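Protease Do-like 2, chloroplastic (Arabidopsis thaliana, PDB 4FLN) carries out the primary cleavage of the photodamaged D1 protein of photosystem II as a chloroplast serine protease of the Deg/HtrA kind. Local coordinates at residues T58-D61 against Q67-R70; L440-I445 against A454-M459; G202-F205 against C211-V214; L423-N428 against L487-D492. All coordinates share one frame; numbering follows the deposited sequence.

Contact 1: T58-D61 against Q67-R70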
# COMPACT_ATOMS: atom_id res chain seq x y z
N THR B 58 -5.83 32.56 4.34
CA THR B 58 -4.46 32.69 3.87
C THR B 58 -3.49 32.48 5.01
O THR B 58 -3.29 33.36 5.84
CB THR B 58 -4.18 34.09 3.29
OG1 THR B 58 -5.25 34.47 2.42
CG2 THR B 58 -2.86 34.08 2.53
N ALA B 59 -2.85 31.32 5.03
CA ALA B 59 -1.85 31.02 6.04
C ALA B 59 -0.48 31.42 5.52
O ALA B 59 -0.28 31.51 4.31
CB ALA B 59 -1.87 29.55 6.38
N PRO B 60 0.47 31.68 6.42
CA PRO B 60 1.86 31.92 6.03
C PRO B 60 2.56 30.60 5.78
O PRO B 60 2.19 29.60 6.38
CB PRO B 60 2.46 32.58 7.26
CG PRO B 60 1.73 31.94 8.38
CD PRO B 60 0.32 31.69 7.89
N ASP B 61 3.56 30.59 4.90
CA ASP B 61 4.39 29.41 4.72
C ASP B 61 5.53 29.53 5.73
O ASP B 61 6.18 30.57 5.79
CB ASP B 61 4.93 29.38 3.29
CG ASP B 61 5.86 28.21 3.02
OD1 ASP B 61 5.42 27.23 2.39
OD2 ASP B 61 7.05 28.28 3.41
N GLN B 67 6.66 34.39 2.45
CA GLN B 67 5.57 33.98 1.56
C GLN B 67 4.37 33.47 2.35
O GLN B 67 4.46 33.14 3.54
CB GLN B 67 6.03 32.85 0.63
CG GLN B 67 6.82 33.27 -0.59
CD GLN B 67 7.08 32.10 -1.55
OE1 GLN B 67 6.47 31.03 -1.43
NE2 GLN B 67 7.99 32.30 -2.50
N LYS B 68 3.25 33.39 1.66
CA LYS B 68 2.06 32.82 2.24
C LYS B 68 1.65 31.54 1.51
O LYS B 68 2.03 31.33 0.36
CB LYS B 68 0.95 33.87 2.27
CG LYS B 68 1.26 35.02 3.24
CD LYS B 68 0.07 35.92 3.50
CE LYS B 68 0.25 36.68 4.81
NZ LYS B 68 0.26 35.76 5.99
N GLN B 69 0.92 30.66 2.20
CA GLN B 69 0.40 29.46 1.56
C GLN B 69 -0.74 29.81 0.61
O GLN B 69 -1.14 30.96 0.49
CB GLN B 69 -0.08 28.48 2.62
CG GLN B 69 1.02 27.96 3.52
CD GLN B 69 0.57 26.78 4.34
OE1 GLN B 69 -0.62 26.57 4.56
NE2 GLN B 69 1.54 25.98 4.81
N ARG B 70 -1.27 28.79 -0.05
CA ARG B 70 -2.30 28.99 -1.06
C ARG B 70 -3.67 29.33 -0.46
O ARG B 70 -4.16 28.63 0.43
CB ARG B 70 -2.40 27.76 -1.95
CG ARG B 70 -2.86 28.05 -3.36
CD ARG B 70 -3.03 26.76 -4.13
NE ARG B 70 -3.30 27.02 -5.54
CZ ARG B 70 -2.36 27.13 -6.46
NH1 ARG B 70 -1.08 27.02 -6.13
NH2 ARG B 70 -2.69 27.37 -7.73
O HOH W 1 -4.12 29.35 3.64
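Ala59 and Gln69, with Asp61 and Gln67, hold together the two arms of the loop joining strands 50-57 and 72-82 of the protease's first barrel, a position that in HtrA proteases is probably that of loop LA. Gln69 N gives its hydrogen to Ala59 O at 2.6 Å, and Asp61 N reaches Gln67 O at 3.0 Å. Between these bonds Pro60 bridges Lys68.

The Lys68 side chain runs past Ala59 and Thr58 on one side of the paired arms. Its CB lies 3.4 Å from Ala59 O, CG passes the same oxygen more loosely, and CD rests 3.6 Å from Thr58 CG2, the two side chains crossing at about a right angle. Extended as far as CE, the chain then bends (chi4 -65°), which brings NZ back to 4.1 Å from Pro60 CB. An alanine here, with no chain beyond CB, is likely to leave a gap beside Thr58 CG2 and to uncover the flank of Pro60.

On the other side, Gln69 CG lies 3.5 Å from Pro60 O. Thr58 OG1 bonds to Thr97, and Asp61 OD2 to Leu64 N. Tyr493 of a second subunit packs on both Thr58 and Lys68.

Backbone bonds thus fix the pairing of the arms, while the long lysine acts here through its methylenes, giving the paired loop an apolar flank where the neighbouring subunit docks.

Contact 2: L440-I445 against A454-M459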
# COMPACT_ATOMS: atom_id res chain seq x y z
N LEU B 440 23.52 28.58 18.32
CA LEU B 440 23.74 28.78 19.75
C LEU B 440 24.37 30.14 20.04
O LEU B 440 23.80 30.95 20.75
CB LEU B 440 24.59 27.66 20.32
CG LEU B 440 23.98 26.28 20.05
CD1 LEU B 440 24.82 25.17 20.63
CD2 LEU B 440 22.54 26.22 20.57
N LYS B 441 25.56 30.36 19.51
CA LYS B 441 26.26 31.61 19.75
C LYS B 441 26.45 32.42 18.48
O LYS B 441 26.49 31.89 17.37
CB LYS B 441 27.62 31.35 20.41
CG LYS B 441 27.54 30.45 21.62
CD LYS B 441 28.82 30.45 22.43
CE LYS B 441 28.81 29.32 23.45
NZ LYS B 441 29.74 29.55 24.58
N PHE B 442 26.56 33.73 18.67
CA PHE B 442 26.99 34.65 17.63
C PHE B 442 28.13 35.48 18.21
O PHE B 442 27.97 36.16 19.22
CB PHE B 442 25.85 35.57 17.19
CG PHE B 442 26.30 36.71 16.34
CD1 PHE B 442 26.29 36.61 14.96
CD2 PHE B 442 26.75 37.89 16.92
CE1 PHE B 442 26.71 37.67 14.17
CE2 PHE B 442 27.18 38.95 16.13
CZ PHE B 442 27.15 38.84 14.76
N ASN B 443 29.29 35.40 17.56
CA ASN B 443 30.48 36.12 18.01
C ASN B 443 30.71 35.94 19.52
O ASN B 443 31.06 36.89 20.22
CB ASN B 443 30.41 37.59 17.63
CG ASN B 443 30.54 37.81 16.13
OD1 ASN B 443 30.51 36.85 15.35
ND2 ASN B 443 30.68 39.06 15.72
N GLY B 444 30.50 34.72 20.00
CA GLY B 444 30.75 34.37 21.38
C GLY B 444 29.52 34.46 22.27
O GLY B 444 29.50 33.90 23.37
N ILE B 445 28.49 35.15 21.80
CA ILE B 445 27.32 35.43 22.62
C ILE B 445 26.15 34.46 22.44
O ILE B 445 25.65 34.28 21.33
CB ILE B 445 26.79 36.83 22.34
CG1 ILE B 445 27.94 37.83 22.34
CG2 ILE B 445 25.73 37.20 23.35
CD1 ILE B 445 27.48 39.26 22.26
N ALA B 454 19.01 39.33 15.92
CA ALA B 454 18.85 40.44 14.98
C ALA B 454 19.48 41.73 15.51
O ALA B 454 20.05 42.52 14.76
CB ALA B 454 17.38 40.64 14.65
N HIS B 455 19.37 41.93 16.82
CA HIS B 455 20.00 43.08 17.47
C HIS B 455 21.52 42.96 17.47
O HIS B 455 22.22 43.96 17.45
CB HIS B 455 19.50 43.21 18.90
CG HIS B 455 20.19 44.30 19.67
ND1 HIS B 455 21.03 44.04 20.73
CD2 HIS B 455 20.18 45.64 19.52
CE1 HIS B 455 21.50 45.18 21.21
NE2 HIS B 455 21.00 46.17 20.49
N LEU B 456 22.02 41.73 17.52
CA LEU B 456 23.46 41.52 17.56
C LEU B 456 24.07 41.72 16.18
O LEU B 456 25.16 42.27 16.05
CB LEU B 456 23.78 40.13 18.12
CG LEU B 456 23.46 39.99 19.62
CD1 LEU B 456 23.74 38.60 20.14
CD2 LEU B 456 24.25 41.01 20.40
N ILE B 457 23.36 41.29 15.14
CA ILE B 457 23.82 41.52 13.78
C ILE B 457 23.98 43.01 13.52
O ILE B 457 25.01 43.45 13.00
CB ILE B 457 22.85 40.95 12.73
CG1 ILE B 457 23.12 39.47 12.49
CG2 ILE B 457 23.00 41.69 11.42
CD1 ILE B 457 23.09 38.63 13.73
N ASP B 458 22.96 43.78 13.89
CA ASP B 458 22.96 45.22 13.63
C ASP B 458 24.01 45.98 14.45
O ASP B 458 24.56 46.98 13.99
CB ASP B 458 21.57 45.81 13.87
CG ASP B 458 20.50 45.17 13.00
OD1 ASP B 458 20.85 44.49 12.00
OD2 ASP B 458 19.30 45.35 13.31
N MET B 459 24.29 45.51 15.66
CA MET B 459 25.31 46.14 16.48
C MET B 459 26.72 45.68 16.12
O MET B 459 27.69 46.18 16.66
CB MET B 459 25.06 45.85 17.96
CG MET B 459 23.82 46.52 18.50
SD MET B 459 23.90 48.31 18.30
CE MET B 459 22.21 48.78 18.65
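Phe442 and Ile445 meet Leu456 and Ile457 where, within the second PDZ domain, helix 450-459 lies against a two-residue beta hairpin. The contact is wholly apolar in its side chains, with no hydrogen bond across it. Ile457 CD1 sits over one face of the Phe442 ring, 4.2 Å from the centroid and 26° off the normal, a CH-pi contact. Along the CD2 side of the same ring runs Leu456, whose CB comes to 3.9 Å from Phe442 CD2, the two side chains sliding past each other in opposite directions. Leu456 then spreads its methyl groups against Ile445: CD1 meets Ile445 CG2 at 4.0 Å, and CD2 meets Ile445 CD1.

A second shell sets these groups in place. With CG anti to the backbone N (chi1 168°), the phenyl group leaves the strand toward the helix, and Phe467 meets it edge-to-face. Asn443 CG covers the ring face opposite Ile457, offset toward the rim, its amide held in turn by OD1 bonding to Val466 N. Val375 of strand 373-375 touches Ile457. Asn443 and Gly444 form the corners of a type I' turn that carries the chain from Phe442 to Ile445 and lets both residues point at the same helix. The turn itself is closed by Ile445 N bonding to Phe442 O at 2.8 Å, with Phe442 N returning a bond to Ile445 O.

Contact 3: G202-F205 against C211-V214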
# COMPACT_ATOMS: atom_id res chain seq x y z
N GLY B 202 -21.18 24.82 15.31
CA GLY B 202 -22.55 24.99 15.74
C GLY B 202 -22.83 24.44 17.14
O GLY B 202 -21.95 23.87 17.79
N PRO B 203 -24.07 24.64 17.63
CA PRO B 203 -24.48 24.30 19.00
C PRO B 203 -24.77 22.82 19.25
O PRO B 203 -25.23 22.10 18.36
CB PRO B 203 -25.78 25.11 19.16
CG PRO B 203 -26.37 25.09 17.79
CD PRO B 203 -25.20 25.11 16.82
N ALA B 204 -24.50 22.37 20.48
CA ALA B 204 -24.97 21.08 20.98
C ALA B 204 -26.07 21.29 22.03
O ALA B 204 -25.84 21.98 23.02
CB ALA B 204 -23.83 20.31 21.56
N PHE B 205 -27.24 20.70 21.81
CA PHE B 205 -28.45 21.01 22.60
C PHE B 205 -28.88 19.95 23.63
O PHE B 205 -28.70 18.75 23.41
CB PHE B 205 -29.66 21.20 21.68
CG PHE B 205 -29.68 22.50 20.95
CD1 PHE B 205 -30.00 23.68 21.60
CD2 PHE B 205 -29.44 22.54 19.58
CE1 PHE B 205 -30.05 24.88 20.90
CE2 PHE B 205 -29.49 23.74 18.88
CZ PHE B 205 -29.80 24.91 19.54
N CYS B 211 -28.20 25.29 24.93
CA CYS B 211 -26.96 24.85 24.32
C CYS B 211 -25.99 24.39 25.40
O CYS B 211 -25.71 25.14 26.34
CB CYS B 211 -26.34 25.98 23.51
SG CYS B 211 -24.59 25.80 23.26
N ILE B 212 -25.53 23.16 25.30
CA ILE B 212 -24.63 22.60 26.30
C ILE B 212 -23.15 22.63 25.93
O ILE B 212 -22.32 22.07 26.64
CB ILE B 212 -25.05 21.19 26.75
CG1 ILE B 212 -25.23 20.27 25.55
CG2 ILE B 212 -26.32 21.29 27.60
CD1 ILE B 212 -23.93 19.77 24.98
N GLY B 213 -22.84 23.27 24.81
CA GLY B 213 -21.46 23.40 24.37
C GLY B 213 -21.35 23.65 22.88
O GLY B 213 -22.35 23.93 22.22
N VAL B 214 -20.14 23.56 22.34
CA VAL B 214 -19.91 23.81 20.92
C VAL B 214 -19.35 22.55 20.28
O VAL B 214 -18.48 21.90 20.86
CB VAL B 214 -18.92 24.98 20.72
CG1 VAL B 214 -18.50 25.11 19.26
CG2 VAL B 214 -19.53 26.27 21.22
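Cys211 starts the second strand of a hairpin beside Ala204 and Phe205, in the second of the two six-stranded barrels of the chymotrypsin-like protease fold. Its CA lies 3.3 Å from Ala204 O in a CA-H...O contact, and its backbone N is approached obliquely by the Phe205 ring. The sulfur, anti to the backbone N (chi1 157°), turns to Pro203 CB at 4.3 Å and accepts a weak bond from Gly213 N.

Ile212 follows, sending its N-H to Ala204 O at 2.6 Å. Its CG1 takes the crowded position between the backbone N and carbonyl carbon, which folds the side chain back over the partner strand until CD1 stands 3.5 Å from Ala204 CB. Val152 and Val230 pack on both of these side chains. Trimming the residue to an alanine here would probably open a gap between Ala204, Val152 and Val230.

By Gly213 the register has slipped by one, Ile212 being the extra residue between the pairs Phe205-Cys211 and Pro203-Val214. Gly213 O accepts Ala204 N at 3.2 Å, and at the backbone angles of Gly213 any CB would collide with Ile212 O. Val214, last in line, brings its CA to 3.7 Å from Gly202 O and packs on Phe79 and Asn89, its side chain about 6 Å from that of Ser200, probably the catalytic serine.

Ala204 thus has both backbone polar groups bonded inside a buried sheet, with the apolar side chains of Ile212, Val152 and Val230 packed beside them, just downstream of the probable nucleophile.

Contact 4: L423-N428 against L487-D492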
# COMPACT_ATOMS: atom_id res chain seq x y z
N LEU B 423 20.87 30.37 1.14
CA LEU B 423 20.69 30.68 -0.27
C LEU B 423 22.07 30.86 -0.87
O LEU B 423 22.79 31.81 -0.53
CB LEU B 423 19.88 31.96 -0.43
CG LEU B 423 18.71 32.13 0.54
CD1 LEU B 423 18.08 33.48 0.34
CD2 LEU B 423 17.70 31.05 0.28
N ALA B 424 22.43 29.96 -1.78
CA ALA B 424 23.81 29.83 -2.24
C ALA B 424 24.39 31.14 -2.79
O ALA B 424 23.69 31.91 -3.45
CB ALA B 424 23.91 28.71 -3.25
N ASN B 425 25.67 31.38 -2.51
CA ASN B 425 26.36 32.59 -2.95
C ASN B 425 27.84 32.57 -2.57
O ASN B 425 28.26 31.82 -1.70
CB ASN B 425 25.69 33.83 -2.37
CG ASN B 425 26.18 35.12 -3.01
OD1 ASN B 425 27.07 35.80 -2.49
ND2 ASN B 425 25.60 35.46 -4.16
N GLU B 426 28.63 33.42 -3.23
CA GLU B 426 30.07 33.38 -3.06
C GLU B 426 30.58 33.66 -1.64
O GLU B 426 31.70 33.31 -1.30
CB GLU B 426 30.75 34.31 -4.07
N VAL B 427 29.77 34.31 -0.81
CA VAL B 427 30.19 34.59 0.55
C VAL B 427 30.01 33.37 1.46
O VAL B 427 30.75 33.18 2.43
CB VAL B 427 29.41 35.77 1.16
CG1 VAL B 427 30.32 36.59 2.05
CG2 VAL B 427 28.80 36.63 0.07
N ASN B 428 28.99 32.57 1.15
CA ASN B 428 28.63 31.41 1.94
C ASN B 428 29.18 30.06 1.46
O ASN B 428 28.77 29.01 1.96
CB ASN B 428 27.12 31.36 2.20
CG ASN B 428 26.30 31.29 0.92
OD1 ASN B 428 26.58 30.48 0.03
ND2 ASN B 428 25.27 32.12 0.84
N LEU B 487 21.58 42.87 -1.46
CA LEU B 487 20.62 43.09 -2.53
C LEU B 487 20.69 41.98 -3.59
O LEU B 487 19.67 41.52 -4.09
CB LEU B 487 20.81 44.47 -3.17
N CYS B 488 21.90 41.54 -3.91
CA CYS B 488 22.10 40.58 -4.99
C CYS B 488 21.46 39.22 -4.67
O CYS B 488 20.89 38.57 -5.55
CB CYS B 488 23.59 40.42 -5.31
SG CYS B 488 23.97 39.18 -6.58
N ILE B 489 21.56 38.82 -3.41
CA ILE B 489 21.07 37.52 -2.98
C ILE B 489 19.55 37.44 -2.97
O ILE B 489 18.98 36.46 -3.45
CB ILE B 489 21.58 37.14 -1.58
CG1 ILE B 489 23.10 36.99 -1.58
CG2 ILE B 489 20.91 35.86 -1.11
CD1 ILE B 489 23.70 36.74 -0.21
N LEU B 490 18.90 38.45 -2.41
CA LEU B 490 17.44 38.39 -2.31
C LEU B 490 16.78 38.73 -3.63
O LEU B 490 15.64 38.35 -3.87
CB LEU B 490 16.89 39.21 -1.13
CG LEU B 490 17.32 40.66 -0.96
CD1 LEU B 490 16.35 41.56 -1.69
CD2 LEU B 490 17.35 40.98 0.53
N LYS B 491 17.50 39.43 -4.49
CA LYS B 491 17.04 39.61 -5.85
C LYS B 491 16.98 38.24 -6.52
O LYS B 491 15.94 37.80 -6.98
CB LYS B 491 17.95 40.53 -6.62
N ASP B 492 18.11 37.55 -6.52
CA ASP B 492 18.25 36.34 -7.32
C ASP B 492 17.37 35.17 -6.88
O ASP B 492 17.10 34.26 -7.67
CB ASP B 492 19.73 35.91 -7.39
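Ile489 pushes its two branches between Leu423 and Asn425, and nearly all the close packing is concentrated on this one side chain of helix 479-493. Ile489 CG2 lies 4.0 Å from Leu423 CD1 and close to Leu423 CB as well. The other branch passes over to Asn425, with Ile489 CG1 3.9 Å from Asn425 CG and about as near to Asn425 ND2, while Ile489 CD1 lies near Asn425 CB; the amide is met here by hydrocarbon. Because the Asn425 CG is anti to its own backbone nitrogen (chi1 -168°), the amide reaches out to the helix.

The loop receiving Ile489 is braced internally. Asn428 ND2 gives a hydrogen bond to Leu423 O at 2.9 Å and another to Ala376 O, and Asn428 OD1 accepts Asn425 N across the type I turn 425-428.

Away from Ile489 the contact thins. Cys488 SG comes no nearer than 4.7 Å, to Asn425 ND2. Val427 packs on Ala481 and Ala485, earlier in the same helix, and its O bonds to Asn264 ND2 of a third subunit, so that edge of the loop meets another chain. Within the second PDZ domain, helix 479-493, which follows the last sheet strand 474-478, is thereby packed against the loop between strands 417-422 and 437-442.

From the N terminus, contact 1 comes first, closing a short loop between two strands of the first protease barrel. Contact 3 follows in series, drawing together a hairpin of the second barrel just beyond Ser200. The remaining two belong to the second PDZ domain. Contact 4 opens at 423-428 and closes only at 487-492, and within that span contact 2 opens and closes, joining a hairpin to helix 450-459; none of the four cross. Contacts 2 and 3 lie on opposite sides of the chain's centre. Contacts 1 and 4, from different domains, approach to about 10 Å between nearest atoms, and both touch the second subunit of the hexamer.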